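Local coordinates for protein Nrps/pks (Streptomyces albus, PDB 4OPE) that probably catalyses decarboxylative Claisen condensation, extending the polyketide chain during oxazolomycin assembly as a ketosynthase domain of an AT-less type I synthase, at residues I97-T111 with P239-R251. Sequence-based numbering, arbitrary orientation.
Sequences IFLQTVWHLLEDAGT and PAEGSGAVLLKRR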
ATOM      1  N   ILE A  97      -0.984   2.270  18.061  1.00 38.82           N
ATOM      2  CA  ILE A  97      -1.957   3.334  18.124  1.00 36.73           C
ATOM      3  C   ILE A  97      -3.092   3.084  17.161  1.00 34.99           C
ATOM      4  O   ILE A  97      -4.261   3.336  17.473  1.00 35.89           O
ATOM      5  CB  ILE A  97      -1.273   4.663  17.853  1.00 37.91           C
ATOM      6  CG1 ILE A  97      -0.434   4.995  19.087  1.00 39.59           C
ATOM      7  CG2 ILE A  97      -2.302   5.743  17.551  1.00 38.41           C
ATOM      8  CD1 ILE A  97       0.321   6.295  18.984  1.00 41.84           C
ATOM      9  N   PHE A  98      -2.762   2.590  15.986  1.00 31.74           N
ATOM     10  CA  PHE A  98      -3.796   2.290  15.042  1.00 31.67           C
ATOM     11  C   PHE A  98      -4.777   1.202  15.547  1.00 31.61           C
ATOM     12  O   PHE A  98      -5.959   1.218  15.222  1.00 29.25           O
ATOM     13  CB  PHE A  98      -3.182   1.897  13.713  1.00 31.99           C
ATOM     14  CG  PHE A  98      -4.143   1.899  12.595  1.00 31.96           C
ATOM     15  CD1 PHE A  98      -4.787   3.059  12.223  1.00 32.80           C
ATOM     16  CD2 PHE A  98      -4.420   0.767  11.924  1.00 33.80           C
ATOM     17  CE1 PHE A  98      -5.708   3.077  11.183  1.00 32.87           C
ATOM     18  CE2 PHE A  98      -5.343   0.778  10.875  1.00 34.88           C
ATOM     19  CZ  PHE A  98      -5.988   1.937  10.514  1.00 32.71           C
ATOM     20  N   LEU A  99      -4.291   0.283  16.359  1.00 30.96           N
ATOM     21  CA  LEU A  99      -5.169  -0.699  16.939  1.00 31.83           C
ATOM     22  C   LEU A  99      -6.194  -0.042  17.849  1.00 32.12           C
ATOM     23  O   LEU A  99      -7.406  -0.317  17.767  1.00 32.16           O
ATOM     24  CB  LEU A  99      -4.385  -1.695  17.747  1.00 33.70           C
ATOM     25  CG  LEU A  99      -3.898  -2.925  17.036  1.00 36.18           C
ATOM     26  CD1 LEU A  99      -2.907  -3.573  17.971  1.00 38.37           C
ATOM     27  CD2 LEU A  99      -5.032  -3.887  16.716  1.00 36.83           C
ATOM     28  N   GLN A 100      -5.732   0.856  18.703  1.00 31.95           N
ATOM     29  CA  GLN A 100      -6.672   1.575  19.549  1.00 32.60           C
ATOM     30  C   GLN A 100      -7.626   2.442  18.716  1.00 31.61           C
ATOM     31  O   GLN A 100      -8.819   2.496  19.009  1.00 31.87           O
ATOM     32  CB  GLN A 100      -5.945   2.356  20.627  1.00 33.85           C
ATOM     33  CG  GLN A 100      -5.067   1.434  21.507  1.00 37.08           C
ATOM     34  CD  GLN A 100      -4.265   2.203  22.571  1.00 39.49           C
ATOM     35  OE1 GLN A 100      -3.960   3.342  22.379  1.00 39.28           O
ATOM     36  NE2 GLN A 100      -3.892   1.553  23.656  1.00 42.46           N
ATOM     37  N   THR A 101      -7.120   3.070  17.657  1.00 29.92           N
ATOM     38  CA  THR A 101      -7.952   3.864  16.778  1.00 29.19           C
ATOM     39  C   THR A 101      -9.049   3.026  16.173  1.00 29.01           C
ATOM     40  O   THR A 101     -10.214   3.401  16.183  1.00 30.13           O
ATOM     41  CB  THR A 101      -7.090   4.472  15.674  1.00 30.38           C
ATOM     42  OG1 THR A 101      -6.155   5.376  16.279  1.00 32.32           O
ATOM     43  CG2 THR A 101      -7.927   5.182  14.627  1.00 29.19           C
ATOM     44  N   VAL A 102      -8.727   1.845  15.695  1.00 29.36           N
ATOM     45  CA  VAL A 102      -9.784   1.021  15.102  1.00 29.43           C
ATOM     46  C   VAL A 102     -10.823   0.632  16.125  1.00 29.20           C
ATOM     47  O   VAL A 102     -12.028   0.661  15.846  1.00 29.87           O
ATOM     48  CB  VAL A 102      -9.239  -0.194  14.365  1.00 28.89           C
ATOM     49  CG1 VAL A 102     -10.376  -1.043  13.834  1.00 28.98           C
ATOM     50  CG2 VAL A 102      -8.383   0.297  13.208  1.00 28.05           C
ATOM     51  N   TRP A 103     -10.367   0.302  17.322  1.00 29.47           N
ATOM     52  CA  TRP A 103     -11.301   0.018  18.411  1.00 29.23           C
ATOM     53  C   TRP A 103     -12.247   1.207  18.593  1.00 29.58           C
ATOM     54  O   TRP A 103     -13.477   1.026  18.661  1.00 29.50           O
ATOM     55  CB  TRP A 103     -10.594  -0.261  19.742  1.00 30.43           C
ATOM     56  CG  TRP A 103     -11.580  -0.716  20.761  1.00 31.76           C
ATOM     57  CD1 TRP A 103     -12.275   0.051  21.653  1.00 31.11           C
ATOM     58  CD2 TRP A 103     -12.023  -2.067  20.960  1.00 32.82           C
ATOM     59  NE1 TRP A 103     -13.125  -0.742  22.414  1.00 30.39           N
ATOM     60  CE2 TRP A 103     -13.004  -2.041  21.998  1.00 31.67           C
ATOM     61  CE3 TRP A 103     -11.693  -3.289  20.366  1.00 31.74           C
ATOM     62  CZ2 TRP A 103     -13.660  -3.189  22.430  1.00 31.69           C
ATOM     63  CZ3 TRP A 103     -12.339  -4.444  20.811  1.00 32.47           C
ATOM     64  CH2 TRP A 103     -13.306  -4.384  21.833  1.00 32.79           C
ATOM     65  N   HIS A 104     -11.694   2.423  18.679  1.00 28.92           N
ATOM     66  CA  HIS A 104     -12.542   3.564  18.903  1.00 29.30           C
ATOM     67  C   HIS A 104     -13.426   3.865  17.704  1.00 29.58           C
ATOM     68  O   HIS A 104     -14.544   4.339  17.877  1.00 30.70           O
ATOM     69  CB  HIS A 104     -11.740   4.761  19.297  1.00 30.37           C
ATOM     70  CG  HIS A 104     -11.141   4.652  20.658  1.00 31.48           C
ATOM     71  ND1 HIS A 104      -9.875   5.100  20.951  1.00 31.85           N
ATOM     72  CD2 HIS A 104     -11.642   4.154  21.809  1.00 33.85           C
ATOM     73  CE1 HIS A 104      -9.616   4.889  22.227  1.00 32.40           C
ATOM     74  NE2 HIS A 104     -10.681   4.328  22.774  1.00 35.03           N
ATOM     75  N   LEU A 105     -12.960   3.558  16.506  1.00 28.49           N
ATOM     76  CA  LEU A 105     -13.796   3.713  15.329  1.00 28.59           C
ATOM     77  C   LEU A 105     -15.080   2.871  15.445  1.00 30.35           C
ATOM     78  O   LEU A 105     -16.210   3.351  15.131  1.00 30.56           O
ATOM     79  CB  LEU A 105     -13.014   3.290  14.067  1.00 28.74           C
ATOM     80  CG  LEU A 105     -13.751   3.056  12.748  1.00 28.54           C
ATOM     81  CD1 LEU A 105     -14.368   4.387  12.389  1.00 29.62           C
ATOM     82  CD2 LEU A 105     -12.837   2.618  11.611  1.00 27.69           C
ATOM     83  N   LEU A 106     -14.936   1.610  15.863  1.00 30.26           N
ATOM     84  CA  LEU A 106     -16.105   0.742  15.920  1.00 30.53           C
ATOM     85  C   LEU A 106     -17.089   1.278  16.945  1.00 31.19           C
ATOM     86  O   LEU A 106     -18.301   1.324  16.709  1.00 32.43           O
ATOM     87  CB  LEU A 106     -15.694  -0.658  16.222  1.00 32.19           C
ATOM     88  CG  LEU A 106     -15.489  -1.575  15.021  1.00 34.77           C
ATOM     89  CD1 LEU A 106     -14.998  -0.929  13.740  1.00 34.83           C
ATOM     90  CD2 LEU A 106     -14.598  -2.713  15.443  1.00 35.70           C
ATOM     91  N   GLU A 107     -16.565   1.781  18.054  1.00 31.06           N
ATOM     92  CA  GLU A 107     -17.429   2.412  19.040  1.00 31.58           C
ATOM     93  C   GLU A 107     -18.122   3.642  18.475  1.00 31.03           C
ATOM     94  O   GLU A 107     -19.312   3.836  18.680  1.00 32.57           O
ATOM     95  CB  GLU A 107     -16.666   2.739  20.315  1.00 31.43           C
ATOM     96  CG  GLU A 107     -16.091   1.482  20.948  1.00 31.00           C
ATOM     97  CD  GLU A 107     -15.523   1.701  22.340  1.00 31.93           C
ATOM     98  OE1 GLU A 107     -14.975   2.847  22.583  1.00 31.83           O
ATOM     99  OE2 GLU A 107     -15.630   0.719  23.158  1.00 28.71           O
ATOM    100  N   ASP A 108     -17.423   4.442  17.697  1.00 31.64           N
ATOM    101  CA  ASP A 108     -18.075   5.629  17.146  1.00 32.93           C
ATOM    102  C   ASP A 108     -19.143   5.256  16.121  1.00 32.84           C
ATOM    103  O   ASP A 108     -20.174   5.865  16.069  1.00 37.73           O
ATOM    104  CB  ASP A 108     -17.077   6.613  16.561  1.00 33.80           C
ATOM    105  CG  ASP A 108     -17.754   7.875  16.033  1.00 38.44           C
ATOM    106  OD1 ASP A 108     -18.189   8.766  16.837  1.00 40.74           O
ATOM    107  OD2 ASP A 108     -17.844   7.974  14.789  1.00 42.36           O
ATOM    108  N   ALA A 109     -18.909   4.231  15.334  1.00 32.53           N
ATOM    109  CA  ALA A 109     -19.924   3.727  14.453  1.00 33.48           C
ATOM    110  C   ALA A 109     -21.078   3.000  15.145  1.00 35.15           C
ATOM    111  O   ALA A 109     -21.971   2.560  14.430  1.00 37.34           O
ATOM    112  CB  ALA A 109     -19.288   2.772  13.448  1.00 35.07           C
ATOM    113  N   GLY A 110     -21.056   2.808  16.478  1.00 33.43           N
ATOM    114  CA  GLY A 110     -22.065   1.974  17.140  1.00 33.57           C
ATOM    115  C   GLY A 110     -22.105   0.467  16.784  1.00 34.51           C
ATOM    116  O   GLY A 110     -23.152  -0.155  16.671  1.00 33.15           O
ATOM    117  N   THR A 111     -20.940  -0.134  16.703  1.00 36.08           N
ATOM    118  CA  THR A 111     -20.851  -1.497  16.299  1.00 37.69           C
ATOM    119  C   THR A 111     -19.734  -2.191  17.066  1.00 36.01           C
ATOM    120  O   THR A 111     -19.245  -1.644  18.041  1.00 35.96           O
ATOM    121  CB  THR A 111     -20.640  -1.602  14.774  1.00 38.61           C
ATOM    122  OG1 THR A 111     -20.936  -2.935  14.353  1.00 40.81           O
ATOM    123  CG2 THR A 111     -19.226  -1.278  14.395  1.00 37.52           C
ATOM    124  N   PRO A 239       6.132  19.000  10.527  1.00 35.22           N
ATOM    125  CA  PRO A 239       5.559  17.675  10.696  1.00 35.96           C
ATOM    126  C   PRO A 239       4.559  17.604  11.843  1.00 35.14           C
ATOM    127  O   PRO A 239       4.673  18.302  12.854  1.00 37.34           O
ATOM    128  CB  PRO A 239       6.783  16.790  11.014  1.00 35.65           C
ATOM    129  CG  PRO A 239       7.958  17.566  10.569  1.00 35.65           C
ATOM    130  CD  PRO A 239       7.557  18.989  10.864  1.00 37.33           C
ATOM    131  N   ALA A 240       3.588  16.748  11.685  1.00 33.53           N
ATOM    132  CA  ALA A 240       2.688  16.470  12.764  1.00 34.42           C
ATOM    133  C   ALA A 240       2.329  14.997  12.832  1.00 34.13           C
ATOM    134  O   ALA A 240       2.416  14.283  11.821  1.00 32.41           O
ATOM    135  CB  ALA A 240       1.441  17.284  12.597  1.00 35.03           C
ATOM    136  N   GLU A 241       1.931  14.569  14.029  1.00 33.23           N
ATOM    137  CA  GLU A 241       1.597  13.193  14.285  1.00 33.23           C
ATOM    138  C   GLU A 241       0.064  12.976  14.262  1.00 33.01           C
ATOM    139  O   GLU A 241      -0.725  13.891  14.459  1.00 31.79           O
ATOM    140  CB  GLU A 241       2.138  12.811  15.628  1.00 34.58           C
ATOM    141  CG  GLU A 241       3.648  12.748  15.698  1.00 35.74           C
ATOM    142  CD  GLU A 241       4.150  12.312  17.077  1.00 35.93           C
ATOM    143  OE1 GLU A 241       5.120  11.537  17.174  1.00 38.23           O
ATOM    144  OE2 GLU A 241       3.571  12.732  18.084  1.00 37.05           O
ATOM    145  N   GLY A 242      -0.356  11.771  13.956  1.00 31.99           N
ATOM    146  CA  GLY A 242      -1.770  11.489  13.973  1.00 31.77           C
ATOM    147  C   GLY A 242      -2.134  10.064  13.618  1.00 30.69           C
ATOM    148  O   GLY A 242      -1.371   9.339  12.997  1.00 31.67           O
ATOM    149  N   SER A 243      -3.335   9.699  14.001  1.00 30.43           N
ATOM    150  CA  SER A 243      -3.911   8.412  13.685  1.00 31.13           C
ATOM    151  C   SER A 243      -5.387   8.664  13.413  1.00 32.33           C
ATOM    152  O   SER A 243      -6.047   9.407  14.182  1.00 32.54           O
ATOM    153  CB  SER A 243      -3.813   7.508  14.903  1.00 31.67           C
ATOM    154  OG  SER A 243      -4.034   6.167  14.558  1.00 33.75           O
ATOM    155  N   GLY A 244      -5.914   8.066  12.335  1.00 29.11           N
ATOM    156  CA  GLY A 244      -7.287   8.227  12.050  1.00 26.95           C
ATOM    157  C   GLY A 244      -7.846   7.152  11.188  1.00 26.97           C
ATOM    158  O   GLY A 244      -7.143   6.544  10.407  1.00 25.58           O
ATOM    159  N   ALA A 245      -9.153   6.926  11.328  1.00 27.08           N
ATOM    160  CA  ALA A 245      -9.819   5.940  10.511  1.00 26.70           C
ATOM    161  C   ALA A 245     -11.298   6.258  10.391  1.00 27.21           C
ATOM    162  O   ALA A 245     -11.896   6.836  11.299  1.00 25.88           O
ATOM    163  CB  ALA A 245      -9.624   4.572  11.134  1.00 27.49           C
ATOM    164  N   VAL A 246     -11.867   5.864   9.262  1.00 27.06           N
ATOM    165  CA  VAL A 246     -13.271   5.955   9.044  1.00 28.09           C
ATOM    166  C   VAL A 246     -13.777   4.563   8.713  1.00 29.73           C
ATOM    167  O   VAL A 246     -13.014   3.665   8.288  1.00 28.74           O
ATOM    168  CB  VAL A 246     -13.594   6.886   7.859  1.00 28.98           C
ATOM    169  CG1 VAL A 246     -13.205   8.317   8.166  1.00 29.72           C
ATOM    170  CG2 VAL A 246     -12.902   6.446   6.586  1.00 28.33           C
ATOM    171  N   LEU A 247     -15.084   4.378   8.855  1.00 31.39           N
ATOM    172  CA  LEU A 247     -15.695   3.054   8.580  1.00 30.32           C
ATOM    173  C   LEU A 247     -16.686   3.219   7.470  1.00 30.62           C
ATOM    174  O   LEU A 247     -17.541   4.100   7.530  1.00 29.85           O
ATOM    175  CB  LEU A 247     -16.371   2.469   9.832  1.00 29.61           C
ATOM    176  CG  LEU A 247     -16.864   1.010   9.663  1.00 29.86           C
ATOM    177  CD1 LEU A 247     -15.722   0.051   9.534  1.00 30.15           C
ATOM    178  CD2 LEU A 247     -17.676   0.576  10.843  1.00 30.46           C
ATOM    179  N   LEU A 248     -16.556   2.365   6.466  1.00 32.22           N
ATOM    180  CA  LEU A 248     -17.283   2.503   5.209  1.00 35.17           C
ATOM    181  C   LEU A 248     -18.264   1.355   4.948  1.00 37.09           C
ATOM    182  O   LEU A 248     -18.053   0.223   5.393  1.00 39.32           O
ATOM    183  CB  LEU A 248     -16.281   2.587   4.074  1.00 36.27           C
ATOM    184  CG  LEU A 248     -15.236   3.701   4.206  1.00 36.51           C
ATOM    185  CD1 LEU A 248     -14.022   3.408   3.337  1.00 36.60           C
ATOM    186  CD2 LEU A 248     -15.844   5.034   3.815  1.00 37.95           C
ATOM    187  N   LYS A 249     -19.323   1.666   4.217  1.00 37.81           N
ATOM    188  CA  LYS A 249     -20.495   0.787   4.062  1.00 40.41           C
ATOM    189  C   LYS A 249     -21.265   1.225   2.818  1.00 41.08           C
ATOM    190  O   LYS A 249     -21.244   2.405   2.485  1.00 39.07           O
ATOM    191  CB  LYS A 249     -21.434   1.008   5.244  1.00 44.02           C
ATOM    192  CG  LYS A 249     -21.953  -0.207   5.980  1.00 46.66           C
ATOM    193  CD  LYS A 249     -22.132   0.133   7.442  1.00 49.06           C
ATOM    194  CE  LYS A 249     -22.431  -1.091   8.309  1.00 54.47           C
ATOM    195  NZ  LYS A 249     -21.851  -0.920   9.687  1.00 54.92           N
ATOM    196  N   ARG A 250     -21.964   0.309   2.158  1.00 43.23           N
ATOM    197  CA  ARG A 250     -22.987   0.692   1.181  1.00 45.21           C
ATOM    198  C   ARG A 250     -24.135   1.407   1.855  1.00 48.02           C
ATOM    199  O   ARG A 250     -24.543   1.001   2.954  1.00 49.02           O
ATOM    200  CB  ARG A 250     -23.543  -0.522   0.475  1.00 46.05           C
ATOM    201  CG  ARG A 250     -22.607  -1.066  -0.562  1.00 49.64           C
ATOM    202  CD  ARG A 250     -23.276  -2.172  -1.312  1.00 54.89           C
ATOM    203  NE  ARG A 250     -22.367  -2.955  -2.139  1.00 58.46           N
ATOM    204  CZ  ARG A 250     -21.947  -2.589  -3.348  1.00 61.59           C
ATOM    205  NH1 ARG A 250     -22.304  -1.410  -3.878  1.00 58.56           N
ATOM    206  NH2 ARG A 250     -21.146  -3.411  -4.025  1.00 63.77           N
ATOM    207  N   ARG A 251     -24.669   2.459   1.216  1.00 51.35           N
ATOM    208  CA  ARG A 251     -25.804   3.186   1.809  1.00 56.81           C
ATOM    209  C   ARG A 251     -26.928   2.244   2.244  1.00 56.21           C
ATOM    210  O   ARG A 251     -27.432   2.352   3.365  1.00 54.26           O
ATOM    211  CB  ARG A 251     -26.404   4.229   0.872  1.00 62.31           C
ATOM    212  CG  ARG A 251     -27.165   5.297   1.662  1.00 67.92           C
ATOM    213  CD  ARG A 251     -28.357   5.925   0.956  1.00 77.98           C
ATOM    214  NE  ARG A 251     -28.061   7.156   0.203  1.00 87.11           N
ATOM    215  CZ  ARG A 251     -27.848   8.376   0.728  1.00 89.69           C
ATOM    216  NH1 ARG A 251     -27.619   9.389  -0.109  1.00 83.03           N
ATOM    217  NH2 ARG A 251     -27.835   8.604   2.063  1.00 86.74           N
TER
HETATM  218  O   HOH W   1     -22.016   0.968  12.070  1.00 45.61           O
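Thr101 and Ser243 join helix 97-108 to strand 242-250 through a buried hydroxyl-to-hydroxyl hydrogen bond, OG1 to OG 2.8 Å. Beside it, CG2 of Ile97 packs on the serine at 3.5 Å from OG. The Phe98 ring turns its edge to the strand, with CE1 3.8 Å from Gly244 O. With OG1 of Thr101 anti to the carbonyl carbon (chi1 -64°), its methyl CG2 is left to lie against Ala245.

Leu105 is the central apolar contact, resting both methyls on the strand, CD2 3.5 Å from Val246 O and CD1 3.6 Å from Ala245 O, and touching the side chains of Ala245 and Leu247 as well. Cut back to an alanine, this position would probably open a gap over the strand and deprive Ala245 and Leu247 of their shared leucine partner. Leu247 extends beyond it, its CD2 3.8 Å from Ala109 CB and more loosely near Leu106 and Thr111.

The helix closes in a Schellman motif at Gly110, which turns the chain so that Thr111 comes back toward Leu247. There a water bridges Ala109 O (2.8 Å) and Lys249 NZ (3.0 Å).

The helix crosses the strand at -36°, as part of a helical layer packed on the large mixed sheet of this thiolase-type fold. Strand 242-250 runs between strands 197-204 and 9-17; Leu248 packs on helix 178-192, whereas Phe98, Val102 and Leu106 meet helix 152-163.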